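Local coordinates for alginate biosynthesis protein AlgJ (Pseudomonas putida, PDB 4O8V) that probably adds acetyl groups to mannuronate residues of alginate, working with partner proteins at the inner membrane as an SGNH hydrolase-like acetyltransferase, at residues W18-E23 and A63-Y68; T119-T124 and G164-F169; E129-A134 and W225-A230; V215-S220 and E273-Y278. All blocks are in the same frame, centred on the assembly; numbering follows the deposited sequence.

In the fold
All four contacts are mainly buried, but their chemistry changes with their place in the fold. Contact 4, its centre about 3 Å from the centre of the chain, joins neighbouring strands of the parallel sheet and fixes the turn of the probable nucleophile Ser218 with a buried carboxylate. Contact 2, its centre about 15 Å from that of the chain, is a polar meeting of two loops that holds Asp120 and His122; His122 NE2 reaches Ser218 OG at 2.6 Å, uniting contacts 2 and 4. Contact 1 backs contact 2 with aromatic packing and one lysine, whose NZ lies 2.7 Å from Asp120 O. Contact 3 is helix packing without a hydrogen bond across it, yet its Trp225 and Phe227 touch His122 and Trp123.

Contact 1. Residues W18-E23 and A63-Y68; sequences WLFSDE and AKARVY
The aromatic part of the contact pairs Trp18 with Tyr68. Trp18 lays CH2 over the centre of one face of the Tyr68 ring, 3.7 Å from Tyr68 CG, with the ring planes inclined at 34°. Phe20 supplies the other apolar surface: its CE1 approaches Ala65 CA at 3.7 Å, while its CD1 lies 4.0 Å from Ala65 CB. The aliphatic part of Lys64 passes between Trp18 and Phe20. Its CE comes to the edge of the Trp18 indole, 3.8 Å from CE3, and stands 3.7 Å from Phe20 CD1, where the two side chains cross at about a right angle.

Polar bonds gather at the end of that lysine. Lys64 NZ donates to Leu19 O over 2.8 Å, almost in line with the carbonyl (C=O...N 172°), after the chain bends at chi3 (102°) to bring CE round. The buried ammonium also bonds to Leu117 O and Asp120 O, so three backbone carbonyls grip it. Tyr68 OH bonds to Val115 N.

The arrangement is a short helix, 64-67, following strand 55-61 at one edge of the parallel sheet and packing against the small antiparallel hairpin of strands 11-13 and 19-21, beside the probable catalytic loop of the SGNH hydrolase-like fold.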
loop_
_atom_site.group_PDB
_atom_site.type_symbol
_atom_site.label_atom_id
_atom_site.label_comp_id
_atom_site.label_asym_id
_atom_site.label_seq_id
_atom_site.Cartn_x
_atom_site.Cartn_y
_atom_site.Cartn_z
ATOM N N TRP A 18 -20.192 7.888 -2.795
ATOM C CA TRP A 18 -18.844 7.430 -2.404
ATOM C C TRP A 18 -18.952 6.580 -1.122
ATOM O O TRP A 18 -19.792 6.862 -0.266
ATOM C CB TRP A 18 -17.919 8.632 -2.159
ATOM C CG TRP A 18 -17.293 9.178 -3.417
ATOM C CD1 TRP A 18 -17.907 9.884 -4.427
ATOM C CD2 TRP A 18 -15.931 9.040 -3.795
ATOM N NE1 TRP A 18 -16.991 10.165 -5.427
ATOM C CE2 TRP A 18 -15.770 9.675 -5.043
ATOM C CE3 TRP A 18 -14.816 8.442 -3.189
ATOM C CZ2 TRP A 18 -14.535 9.710 -5.713
ATOM C CZ3 TRP A 18 -13.594 8.488 -3.852
ATOM C CH2 TRP A 18 -13.467 9.116 -5.094
ATOM N N LEU A 19 -18.092 5.574 -0.991
ATOM C CA LEU A 19 -18.026 4.718 0.197
ATOM C C LEU A 19 -16.622 4.770 0.760
ATOM O O LEU A 19 -15.683 4.842 -0.000
ATOM C CB LEU A 19 -18.358 3.276 -0.153
ATOM C CG LEU A 19 -19.698 3.051 -0.835
ATOM C CD1 LEU A 19 -19.822 1.560 -1.201
ATOM C CD2 LEU A 19 -20.808 3.474 0.103
ATOM N N PHE A 20 -16.475 4.680 2.074
ATOM C CA PHE A 20 -15.139 4.617 2.676
ATOM C C PHE A 20 -15.057 3.433 3.631
ATOM O O PHE A 20 -16.082 2.973 4.148
ATOM C CB PHE A 20 -14.814 5.908 3.429
ATOM C CG PHE A 20 -14.770 7.147 2.561
ATOM C CD1 PHE A 20 -13.594 7.546 1.957
ATOM C CD2 PHE A 20 -15.901 7.931 2.382
ATOM C CE1 PHE A 20 -13.549 8.716 1.164
ATOM C CE2 PHE A 20 -15.866 9.095 1.584
ATOM C CZ PHE A 20 -14.685 9.481 0.980
ATOM N N SER A 21 -13.841 2.930 3.850
ATOM C CA SER A 21 -13.592 1.947 4.908
ATOM C C SER A 21 -13.670 2.610 6.269
ATOM O O SER A 21 -13.035 3.647 6.479
ATOM C CB SER A 21 -12.203 1.318 4.758
ATOM O OG SER A 21 -11.907 0.566 5.924
ATOM N N ASP A 22 -14.404 2.025 7.210
ATOM C CA ASP A 22 -14.457 2.631 8.543
ATOM C C ASP A 22 -13.119 2.457 9.273
ATOM O O ASP A 22 -12.905 3.053 10.322
ATOM C CB ASP A 22 -15.637 2.086 9.374
ATOM C CG ASP A 22 -15.404 0.698 9.914
ATOM O OD1 ASP A 22 -14.641 -0.091 9.312
ATOM O OD2 ASP A 22 -16.005 0.393 10.963
ATOM N N GLU A 23 -12.198 1.690 8.687
ATOM C CA GLU A 23 -10.850 1.572 9.249
ATOM C C GLU A 23 -10.088 2.892 9.092
ATOM O O GLU A 23 -9.078 3.126 9.766
ATOM C CB GLU A 23 -10.083 0.413 8.589
ATOM C CG GLU A 23 -10.696 -0.954 8.847
ATOM C CD GLU A 23 -9.922 -2.100 8.191
ATOM O OE1 GLU A 23 -9.066 -1.849 7.317
ATOM O OE2 GLU A 23 -10.173 -3.263 8.556
ATOM N N ALA A 63 -4.742 7.479 3.186
ATOM C CA ALA A 63 -6.123 7.018 3.296
ATOM C C ALA A 63 -6.970 7.633 2.188
ATOM O O ALA A 63 -6.766 8.791 1.816
ATOM C CB ALA A 63 -6.689 7.377 4.647
ATOM N N LYS A 64 -7.931 6.869 1.676
ATOM C CA LYS A 64 -8.829 7.419 0.671
ATOM C C LYS A 64 -9.583 8.602 1.271
ATOM O O LYS A 64 -9.822 9.615 0.595
ATOM C CB LYS A 64 -9.810 6.364 0.159
ATOM C CG LYS A 64 -10.678 6.881 -0.993
ATOM C CD LYS A 64 -11.449 5.775 -1.670
ATOM C CE LYS A 64 -12.879 5.757 -1.234
ATOM N NZ LYS A 64 -13.674 4.765 -2.017
ATOM N N ALA A 65 -9.927 8.493 2.556
ATOM C CA ALA A 65 -10.647 9.570 3.247
ATOM C C ALA A 65 -9.835 10.854 3.370
ATOM O O ALA A 65 -10.392 11.924 3.563
ATOM C CB ALA A 65 -11.085 9.114 4.625
ATOM N N ARG A 66 -8.517 10.743 3.299
ATOM C CA ARG A 66 -7.636 11.909 3.355
ATOM C C ARG A 66 -7.484 12.543 1.977
ATOM O O ARG A 66 -7.394 13.757 1.858
ATOM C CB ARG A 66 -6.237 11.515 3.901
ATOM C CG ARG A 66 -5.263 12.684 3.999
ATOM C CD ARG A 66 -3.878 12.274 4.564
ATOM N NE ARG A 66 -3.954 11.425 5.759
ATOM C CZ ARG A 66 -4.255 11.856 6.980
ATOM N NH1 ARG A 66 -4.564 13.138 7.192
ATOM N NH2 ARG A 66 -4.275 10.996 7.999
ATOM N N VAL A 67 -7.442 11.713 0.941
ATOM C CA VAL A 67 -7.242 12.200 -0.412
ATOM C C VAL A 67 -8.552 12.753 -0.987
ATOM O O VAL A 67 -8.533 13.721 -1.745
ATOM C CB VAL A 67 -6.683 11.095 -1.339
ATOM C CG1 VAL A 67 -6.559 11.600 -2.780
ATOM C CG2 VAL A 67 -5.325 10.601 -0.825
ATOM N N TYR A 68 -9.679 12.137 -0.622
ATOM C CA TYR A 68 -11.006 12.596 -1.087
ATOM C C TYR A 68 -11.901 13.126 0.044
ATOM O O TYR A 68 -13.065 12.738 0.187
ATOM C CB TYR A 68 -11.693 11.453 -1.865
ATOM C CG TYR A 68 -11.135 11.339 -3.264
ATOM C CD1 TYR A 68 -11.533 12.242 -4.255
ATOM C CD2 TYR A 68 -10.171 10.370 -3.589
ATOM C CE1 TYR A 68 -11.009 12.180 -5.536
ATOM C CE2 TYR A 68 -9.630 10.296 -4.881
ATOM C CZ TYR A 68 -10.050 11.212 -5.845
ATOM O OH TYR A 68 -9.516 11.167 -7.117
#

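Contact 2. Residues T119-T124 and G164-F169; sequences TDTHWT and GDLTNF
Asp120 OD1 is gripped twice by His122: ND1 donates to the syn lone pair of OD1 over 2.7 Å, and the backbone N to the anti one, closing an Asx turn. The ND1 bond is somewhat bent, with OD1 20° out of the imidazole plane. The other oxygen, Asp120 OD2, takes Asp165 N at 2.8 Å from above the carboxylate plane, tying the aspartate to the second loop.

Asp165 in turn holds Thr121 by both its oxygens. Its OD1 accepts from Thr121 N at 2.7 Å and its OD2 from Thr121 OG1 at 2.8 Å, each through the syn lone pair. With chi1 at 58°, Asp165 CG sits between its own N and C, and its carboxylate lies stacked on that of Asp120, only 8° from parallel. Asp120 OD2 and Asp165 OD1 are 3.1 Å apart with no hydrogen bond between them. Thr121 OG1 stands over the centre of one His122 ring face. A water bridges Gly164 N and Thr119 OG1, which also bonds to Asp184 OD2.

His122 NE2 bonds to Ser218 OG, an arrangement consistent with the Ser-His-Asp triad of an SGNH hydrolase-like active site, with Asp165 in the second shell, positioning Asp120 through its backbone N.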
loop_
_atom_site.group_PDB
_atom_site.type_symbol
_atom_site.label_atom_id
_atom_site.label_comp_id
_atom_site.label_asym_id
_atom_site.label_seq_id
_atom_site.Cartn_x
_atom_site.Cartn_y
_atom_site.Cartn_z
ATOM N N THR A 119 -16.276 3.413 -4.933
ATOM C CA THR A 119 -16.953 2.444 -4.075
ATOM C C THR A 119 -16.041 1.352 -3.521
ATOM O O THR A 119 -16.508 0.346 -2.995
ATOM C CB THR A 119 -18.100 1.767 -4.816
ATOM O OG1 THR A 119 -17.573 0.898 -5.827
ATOM C CG2 THR A 119 -19.014 2.826 -5.466
ATOM N N ASP A 120 -14.738 1.563 -3.635
ATOM C CA ASP A 120 -13.755 0.527 -3.297
ATOM C C ASP A 120 -12.644 1.170 -2.464
ATOM O O ASP A 120 -12.436 2.378 -2.551
ATOM C CB ASP A 120 -13.225 -0.091 -4.598
ATOM C CG ASP A 120 -12.316 -1.316 -4.383
ATOM O OD1 ASP A 120 -11.118 -1.128 -4.075
ATOM O OD2 ASP A 120 -12.812 -2.461 -4.570
ATOM N N THR A 121 -11.945 0.393 -1.645
ATOM C CA THR A 121 -10.866 0.947 -0.830
ATOM C C THR A 121 -9.642 1.343 -1.653
ATOM O O THR A 121 -8.819 2.139 -1.201
ATOM C CB THR A 121 -10.382 -0.056 0.253
ATOM O OG1 THR A 121 -9.858 -1.216 -0.396
ATOM C CG2 THR A 121 -11.528 -0.437 1.176
ATOM N N HIS A 122 -9.499 0.782 -2.850
ATOM C CA HIS A 122 -8.194 0.822 -3.517
ATOM C C HIS A 122 -7.964 1.999 -4.456
ATOM O O HIS A 122 -8.899 2.614 -4.963
ATOM C CB HIS A 122 -7.974 -0.474 -4.298
ATOM C CG HIS A 122 -7.890 -1.681 -3.413
ATOM N ND1 HIS A 122 -8.934 -2.567 -3.253
ATOM C CD2 HIS A 122 -6.890 -2.120 -2.609
ATOM C CE1 HIS A 122 -8.569 -3.517 -2.404
ATOM N NE2 HIS A 122 -7.339 -3.261 -1.987
ATOM N N TRP A 123 -6.695 2.296 -4.709
ATOM C CA TRP A 123 -6.375 3.201 -5.794
ATOM C C TRP A 123 -6.845 2.638 -7.134
ATOM O O TRP A 123 -6.954 1.423 -7.324
ATOM C CB TRP A 123 -4.868 3.498 -5.843
ATOM C CG TRP A 123 -3.944 2.303 -5.682
ATOM C CD1 TRP A 123 -4.182 0.990 -6.020
ATOM C CD2 TRP A 123 -2.596 2.353 -5.182
ATOM N NE1 TRP A 123 -3.054 0.221 -5.742
ATOM C CE2 TRP A 123 -2.076 1.036 -5.227
ATOM C CE3 TRP A 123 -1.789 3.386 -4.684
ATOM C CZ2 TRP A 123 -0.772 0.722 -4.787
ATOM C CZ3 TRP A 123 -0.489 3.070 -4.255
ATOM C CH2 TRP A 123 -0.008 1.742 -4.301
ATOM N N THR A 124 -7.152 3.547 -8.051
ATOM C CA THR A 124 -7.351 3.221 -9.453
ATOM C C THR A 124 -6.025 2.884 -10.116
ATOM O O THR A 124 -4.960 3.194 -9.575
ATOM C CB THR A 124 -7.972 4.410 -10.234
ATOM O OG1 THR A 124 -7.026 5.490 -10.271
ATOM C CG2 THR A 124 -9.316 4.867 -9.597
ATOM N N GLY A 164 -17.281 -2.490 -6.229
ATOM C CA GLY A 164 -16.233 -2.214 -5.250
ATOM C C GLY A 164 -16.311 -3.067 -3.990
ATOM O O GLY A 164 -17.390 -3.552 -3.596
ATOM N N ASP A 165 -15.163 -3.244 -3.333
ATOM C CA ASP A 165 -15.092 -4.166 -2.211
ATOM C C ASP A 165 -15.947 -3.669 -1.038
ATOM O O ASP A 165 -16.478 -4.463 -0.287
ATOM C CB ASP A 165 -13.615 -4.422 -1.788
ATOM C CG ASP A 165 -12.831 -3.158 -1.391
ATOM O OD1 ASP A 165 -13.287 -2.000 -1.551
ATOM O OD2 ASP A 165 -11.670 -3.331 -0.929
ATOM N N LEU A 166 -16.129 -2.357 -0.936
ATOM C CA LEU A 166 -16.936 -1.785 0.140
ATOM C C LEU A 166 -18.443 -2.030 0.010
ATOM O O LEU A 166 -19.169 -2.019 1.009
ATOM C CB LEU A 166 -16.668 -0.287 0.238
ATOM C CG LEU A 166 -15.269 0.006 0.766
ATOM C CD1 LEU A 166 -14.902 1.470 0.498
ATOM C CD2 LEU A 166 -15.157 -0.355 2.267
ATOM N N THR A 167 -18.923 -2.254 -1.208
ATOM C CA THR A 167 -20.357 -2.446 -1.393
ATOM C C THR A 167 -20.836 -3.698 -0.670
ATOM O O THR A 167 -21.993 -3.789 -0.291
ATOM C CB THR A 167 -20.723 -2.554 -2.863
ATOM O OG1 THR A 167 -20.287 -3.826 -3.347
ATOM C CG2 THR A 167 -20.029 -1.466 -3.645
ATOM N N ASN A 168 -19.934 -4.650 -0.448
ATOM C CA ASN A 168 -20.311 -5.896 0.213
ATOM C C ASN A 168 -20.473 -5.751 1.722
ATOM O O ASN A 168 -21.030 -6.633 2.385
ATOM C CB ASN A 168 -19.285 -6.979 -0.108
ATOM C CG ASN A 168 -19.309 -7.369 -1.572
ATOM O OD1 ASN A 168 -20.106 -8.221 -1.993
ATOM N ND2 ASN A 168 -18.459 -6.718 -2.368
ATOM N N PHE A 169 -19.992 -4.639 2.267
ATOM C CA PHE A 169 -20.182 -4.348 3.680
ATOM C C PHE A 169 -21.448 -3.563 3.929
ATOM O O PHE A 169 -21.866 -3.385 5.073
ATOM C CB PHE A 169 -18.982 -3.588 4.230
ATOM C CG PHE A 169 -17.755 -4.421 4.325
ATOM C CD1 PHE A 169 -17.545 -5.238 5.430
ATOM C CD2 PHE A 169 -16.827 -4.423 3.301
ATOM C CE1 PHE A 169 -16.408 -6.025 5.518
ATOM C CE2 PHE A 169 -15.687 -5.208 3.379
ATOM C CZ PHE A 169 -15.478 -6.009 4.489
HETATM O O HOH W 1 -19.766 -0.842 -6.665
#

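Contact 3. Residues E129-A134 and W225-A230; sequences EVAAQA and WNFLGA
Glu129 and Ala230 bring the backbones closest, with their CA atoms 5.3 Å apart, where helix 125-141 meets the first turns of helix 227-235. This is plain helix-helix packing within the SGNH hydrolase-like domain, made without a hydrogen bond between the two segments. The second helix opens at Asn226, its N-cap residue, and Ala230 N bonds back to Asn226 O at its first turn.

The close approach rests on small side chains. Ala132 CB meets Ala230 CB at 3.7 Å and lies 3.6 Å from the backbone atom Ala230 C. Ala230 CB also lies against the main chain of the first helix, 3.9 Å from Glu129 CA. The carboxylate of Glu129 serves another element, forming a salt bridge from OE2 to Arg189 NH2 on strand 184-193.

Phe227 supplies the one large side chain that crosses between the segments. Its CG is anti to the backbone N (chi1 -173°), and from there the ring reaches helix 125-141, where it also touches Ala128 and Leu135. Trp123, from the loop preceding that helix, meets the same ring with the planes at about 45° and packs on Ala131 too. Within this group Phe227 CE1 does the touching: it lies 4.2 Å from Ala131 CB and 3.9 Å from Ala132 CB, while Ala132 N sits in the plane of the ring at its edge, 3.8 Å from CE1.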
loop_
_atom_site.group_PDB
_atom_site.type_symbol
_atom_site.label_atom_id
_atom_site.label_comp_id
_atom_site.label_asym_id
_atom_site.label_seq_id
_atom_site.Cartn_x
_atom_site.Cartn_y
_atom_site.Cartn_z
ATOM N N GLU A 129 -0.301 4.119 -10.643
ATOM C CA GLU A 129 0.770 4.445 -11.561
ATOM C C GLU A 129 1.492 5.718 -11.092
ATOM O O GLU A 129 2.721 5.809 -11.171
ATOM C CB GLU A 129 0.198 4.601 -12.977
ATOM C CG GLU A 129 1.210 5.010 -14.031
ATOM C CD GLU A 129 0.549 5.230 -15.374
ATOM O OE1 GLU A 129 -0.056 6.306 -15.578
ATOM O OE2 GLU A 129 0.604 4.310 -16.213
ATOM N N VAL A 130 0.724 6.703 -10.626
ATOM C CA VAL A 130 1.287 7.906 -10.027
ATOM C C VAL A 130 2.190 7.551 -8.839
ATOM O O VAL A 130 3.326 8.056 -8.739
ATOM C CB VAL A 130 0.166 8.876 -9.582
ATOM C CG1 VAL A 130 0.736 10.015 -8.747
ATOM C CG2 VAL A 130 -0.552 9.409 -10.808
ATOM N N ALA A 131 1.712 6.651 -7.979
ATOM C CA ALA A 131 2.506 6.191 -6.829
ATOM C C ALA A 131 3.787 5.505 -7.307
ATOM O O ALA A 131 4.892 5.810 -6.824
ATOM C CB ALA A 131 1.680 5.253 -5.929
ATOM N N ALA A 132 3.672 4.602 -8.274
ATOM C CA ALA A 132 4.870 3.944 -8.820
ATOM C C ALA A 132 5.863 4.943 -9.402
ATOM O O ALA A 132 7.083 4.779 -9.255
ATOM C CB ALA A 132 4.489 2.920 -9.885
ATOM N N GLN A 133 5.370 5.977 -10.075
ATOM C CA GLN A 133 6.286 6.945 -10.632
ATOM C C GLN A 133 7.012 7.737 -9.543
ATOM O O GLN A 133 8.209 8.042 -9.697
ATOM C CB GLN A 133 5.562 7.902 -11.602
ATOM C CG GLN A 133 5.416 7.290 -12.980
ATOM C CD GLN A 133 4.396 7.989 -13.851
ATOM O OE1 GLN A 133 3.520 8.702 -13.357
ATOM N NE2 GLN A 133 4.492 7.770 -15.155
ATOM N N ALA A 134 6.296 8.110 -8.486
ATOM C CA ALA A 134 6.915 8.822 -7.374
ATOM C C ALA A 134 7.987 7.944 -6.729
ATOM O O ALA A 134 9.061 8.421 -6.380
ATOM C CB ALA A 134 5.875 9.225 -6.320
ATOM N N TRP A 225 -5.176 -3.210 -10.186
ATOM C CA TRP A 225 -4.594 -1.873 -10.014
ATOM C C TRP A 225 -3.250 -1.772 -10.751
ATOM O O TRP A 225 -2.696 -0.683 -10.872
ATOM C CB TRP A 225 -4.437 -1.518 -8.523
ATOM C CG TRP A 225 -5.521 -2.140 -7.649
ATOM C CD1 TRP A 225 -5.349 -2.858 -6.485
ATOM C CD2 TRP A 225 -6.938 -2.124 -7.904
ATOM N NE1 TRP A 225 -6.586 -3.269 -5.995
ATOM C CE2 TRP A 225 -7.565 -2.849 -6.859
ATOM C CE3 TRP A 225 -7.735 -1.578 -8.921
ATOM C CZ2 TRP A 225 -8.949 -3.039 -6.807
ATOM C CZ3 TRP A 225 -9.107 -1.765 -8.865
ATOM C CH2 TRP A 225 -9.702 -2.495 -7.823
ATOM N N ASN A 226 -2.765 -2.915 -11.238
ATOM C CA ASN A 226 -1.513 -3.026 -12.008
ATOM C C ASN A 226 -0.334 -2.316 -11.347
ATOM O O ASN A 226 0.507 -1.733 -12.040
ATOM C CB ASN A 226 -1.691 -2.473 -13.441
ATOM C CG ASN A 226 -0.625 -3.001 -14.413
ATOM O OD1 ASN A 226 -0.290 -4.185 -14.397
ATOM N ND2 ASN A 226 -0.062 -2.112 -15.231
ATOM N N PHE A 227 -0.266 -2.340 -10.014
ATOM C CA PHE A 227 0.827 -1.658 -9.326
ATOM C C PHE A 227 2.175 -2.321 -9.635
ATOM O O PHE A 227 3.180 -1.620 -9.832
ATOM C CB PHE A 227 0.577 -1.624 -7.822
ATOM C CG PHE A 227 1.563 -0.786 -7.049
ATOM C CD1 PHE A 227 1.923 0.479 -7.483
ATOM C CD2 PHE A 227 2.123 -1.277 -5.863
ATOM C CE1 PHE A 227 2.809 1.248 -6.752
ATOM C CE2 PHE A 227 3.002 -0.504 -5.124
ATOM C CZ PHE A 227 3.356 0.749 -5.569
ATOM N N LEU A 228 2.202 -3.654 -9.681
ATOM C CA LEU A 228 3.437 -4.353 -10.064
ATOM C C LEU A 228 3.949 -3.891 -11.433
ATOM O O LEU A 228 5.134 -3.583 -11.610
ATOM C CB LEU A 228 3.226 -5.871 -10.097
ATOM C CG LEU A 228 4.472 -6.690 -10.441
ATOM C CD1 LEU A 228 5.511 -6.474 -9.374
ATOM C CD2 LEU A 228 4.092 -8.141 -10.522
ATOM N N GLY A 229 3.049 -3.873 -12.411
ATOM C CA GLY A 229 3.442 -3.509 -13.761
ATOM C C GLY A 229 3.902 -2.062 -13.791
ATOM O O GLY A 229 4.884 -1.731 -14.465
ATOM N N ALA A 230 3.191 -1.207 -13.057
ATOM C CA ALA A 230 3.510 0.222 -13.053
ATOM C C ALA A 230 4.925 0.440 -12.483
ATOM O O ALA A 230 5.693 1.263 -12.983
ATOM C CB ALA A 230 2.474 1.002 -12.262
#

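Contact 4. Residues V215-S220 and E273-Y278; sequences VGTSYS and EFPERY
The turn Thr217-Ser220, which carries the probable nucleophile Ser218, is held against the C-terminal end of parallel-sheet strand 269-275 by the buried carboxylate of Glu273. Glu273 OE1 accepts from Thr217 N at 2.7 Å on its syn side, 34° out of plane, and from Ser220 OG at 2.7 Å on its anti side. Its OE2 receives Thr217 OG1 at 2.6 Å through the syn lone pair. A bend at chi2 (-99°) swings CD out of an extended chain. Glu273 N bonds to Val215 O at 2.8 Å, pairing strands 269-275 and 212-215 in the SGNH hydrolase-like sheet, and helix 218-221 starts just beyond. Thr217 is its N-cap, OG1 accepting from Tyr219 N at 3.1 Å. Pro275 CG packs obliquely on the Tyr219 ring, 3.6 Å from CD1, as the two side chains slide past each other in opposite directions. A weak bond runs from Arg277 NH1 to Tyr219 OH at 3.4 Å; that hydroxyl probably also hydrogen-bonds with Thr121 O, while Arg277 NE forms a salt bridge with Glu23.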
loop_
_atom_site.group_PDB
_atom_site.type_symbol
_atom_site.label_atom_id
_atom_site.label_comp_id
_atom_site.label_asym_id
_atom_site.label_seq_id
_atom_site.Cartn_x
_atom_site.Cartn_y
_atom_site.Cartn_z
ATOM N N VAL A 215 6.411 -6.063 -1.642
ATOM C CA VAL A 215 5.656 -6.652 -0.547
ATOM C C VAL A 215 4.549 -5.696 -0.121
ATOM O O VAL A 215 4.751 -4.485 -0.084
ATOM C CB VAL A 215 6.573 -6.970 0.667
ATOM C CG1 VAL A 215 5.771 -7.714 1.753
ATOM C CG2 VAL A 215 7.729 -7.796 0.210
ATOM N N GLY A 216 3.374 -6.234 0.156
ATOM C CA GLY A 216 2.272 -5.396 0.576
ATOM C C GLY A 216 0.946 -6.120 0.678
ATOM O O GLY A 216 0.875 -7.331 0.941
ATOM N N THR A 217 -0.115 -5.347 0.475
ATOM C CA THR A 217 -1.481 -5.785 0.692
ATOM C C THR A 217 -2.178 -6.000 -0.640
ATOM O O THR A 217 -1.531 -6.200 -1.680
ATOM C CB THR A 217 -2.302 -4.739 1.511
ATOM O OG1 THR A 217 -2.475 -3.563 0.708
ATOM C CG2 THR A 217 -1.575 -4.362 2.802
ATOM N N SER A 218 -3.507 -6.013 -0.596
ATOM C CA SER A 218 -4.303 -6.082 -1.821
ATOM C C SER A 218 -4.038 -4.897 -2.750
ATOM O O SER A 218 -4.286 -5.006 -3.960
ATOM C CB SER A 218 -5.798 -6.168 -1.468
ATOM O OG SER A 218 -6.195 -5.100 -0.628
ATOM N N TYR A 219 -3.528 -3.775 -2.226
ATOM C CA TYR A 219 -3.131 -2.659 -3.119
ATOM C C TYR A 219 -2.086 -3.146 -4.124
ATOM O O TYR A 219 -2.046 -2.695 -5.285
ATOM C CB TYR A 219 -2.572 -1.448 -2.345
ATOM C CG TYR A 219 -3.615 -0.595 -1.664
ATOM C CD1 TYR A 219 -4.075 -0.931 -0.393
ATOM C CD2 TYR A 219 -4.157 0.545 -2.291
ATOM C CE1 TYR A 219 -5.039 -0.163 0.255
ATOM C CE2 TYR A 219 -5.134 1.338 -1.636
ATOM C CZ TYR A 219 -5.562 0.974 -0.370
ATOM O OH TYR A 219 -6.525 1.712 0.281
ATOM N N SER A 220 -1.268 -4.105 -3.688
ATOM C CA SER A 220 -0.165 -4.625 -4.506
ATOM C C SER A 220 -0.445 -5.997 -5.082
ATOM O O SER A 220 0.113 -6.355 -6.111
ATOM C CB SER A 220 1.131 -4.717 -3.675
ATOM O OG SER A 220 1.586 -3.437 -3.289
ATOM N N GLU A 273 4.665 -1.743 0.489
ATOM C CA GLU A 273 3.433 -0.957 0.440
ATOM C C GLU A 273 2.632 -1.167 1.735
ATOM O O GLU A 273 2.311 -2.297 2.126
ATOM C CB GLU A 273 2.636 -1.328 -0.812
ATOM C CG GLU A 273 1.194 -0.856 -0.791
ATOM C CD GLU A 273 0.224 -1.964 -0.393
ATOM O OE1 GLU A 273 0.302 -3.082 -0.968
ATOM O OE2 GLU A 273 -0.641 -1.712 0.476
ATOM N N PHE A 274 2.354 -0.058 2.417
ATOM C CA PHE A 274 1.855 -0.053 3.792
ATOM C C PHE A 274 0.841 1.091 3.920
ATOM O O PHE A 274 1.220 2.239 4.154
ATOM C CB PHE A 274 3.034 0.123 4.780
ATOM C CG PHE A 274 2.728 -0.278 6.209
ATOM C CD1 PHE A 274 1.618 0.230 6.878
ATOM C CD2 PHE A 274 3.565 -1.180 6.892
ATOM C CE1 PHE A 274 1.356 -0.136 8.210
ATOM C CE2 PHE A 274 3.297 -1.566 8.213
ATOM C CZ PHE A 274 2.185 -1.049 8.871
ATOM N N PRO A 275 -0.450 0.796 3.737
ATOM C CA PRO A 275 -1.447 1.867 3.814
ATOM C C PRO A 275 -1.528 2.468 5.234
ATOM O O PRO A 275 -1.392 1.733 6.216
ATOM C CB PRO A 275 -2.764 1.159 3.433
ATOM C CG PRO A 275 -2.313 -0.067 2.630
ATOM C CD PRO A 275 -1.046 -0.499 3.371
ATOM N N GLU A 276 -1.743 3.775 5.345
ATOM C CA GLU A 276 -1.613 4.437 6.645
ATOM C C GLU A 276 -2.545 3.884 7.734
ATOM O O GLU A 276 -2.148 3.802 8.893
ATOM C CB GLU A 276 -1.817 5.952 6.499
ATOM C CG GLU A 276 -3.232 6.379 6.127
ATOM C CD GLU A 276 -3.510 7.858 6.383
ATOM O OE1 GLU A 276 -3.828 8.231 7.536
ATOM O OE2 GLU A 276 -3.446 8.651 5.426
ATOM N N ARG A 277 -3.760 3.471 7.371
ATOM C CA ARG A 277 -4.743 3.061 8.366
ATOM C C ARG A 277 -4.332 1.817 9.157
ATOM O O ARG A 277 -4.908 1.542 10.199
ATOM C CB ARG A 277 -6.106 2.803 7.707
ATOM C CG ARG A 277 -6.196 1.483 6.910
ATOM C CD ARG A 277 -7.555 1.428 6.189
ATOM N NE ARG A 277 -7.896 0.137 5.587
ATOM C CZ ARG A 277 -7.755 -0.127 4.289
ATOM N NH1 ARG A 277 -7.240 0.793 3.483
ATOM N NH2 ARG A 277 -8.113 -1.308 3.799
ATOM N N TYR A 278 -3.353 1.071 8.652
ATOM C CA TYR A 278 -2.899 -0.146 9.333
ATOM C C TYR A 278 -1.937 0.124 10.484
ATOM O O TYR A 278 -1.680 -0.770 11.285
ATOM C CB TYR A 278 -2.217 -1.107 8.347
ATOM C CG TYR A 278 -3.174 -1.788 7.393
ATOM C CD1 TYR A 278 -3.981 -2.848 7.816
ATOM C CD2 TYR A 278 -3.281 -1.361 6.075
ATOM C CE1 TYR A 278 -4.867 -3.464 6.941
ATOM C CE2 TYR A 278 -4.160 -1.965 5.200
ATOM C CZ TYR A 278 -4.947 -3.017 5.631
ATOM O OH TYR A 278 -5.819 -3.611 4.737
HETATM O O HOH W 2 -5.313 -3.049 2.034
#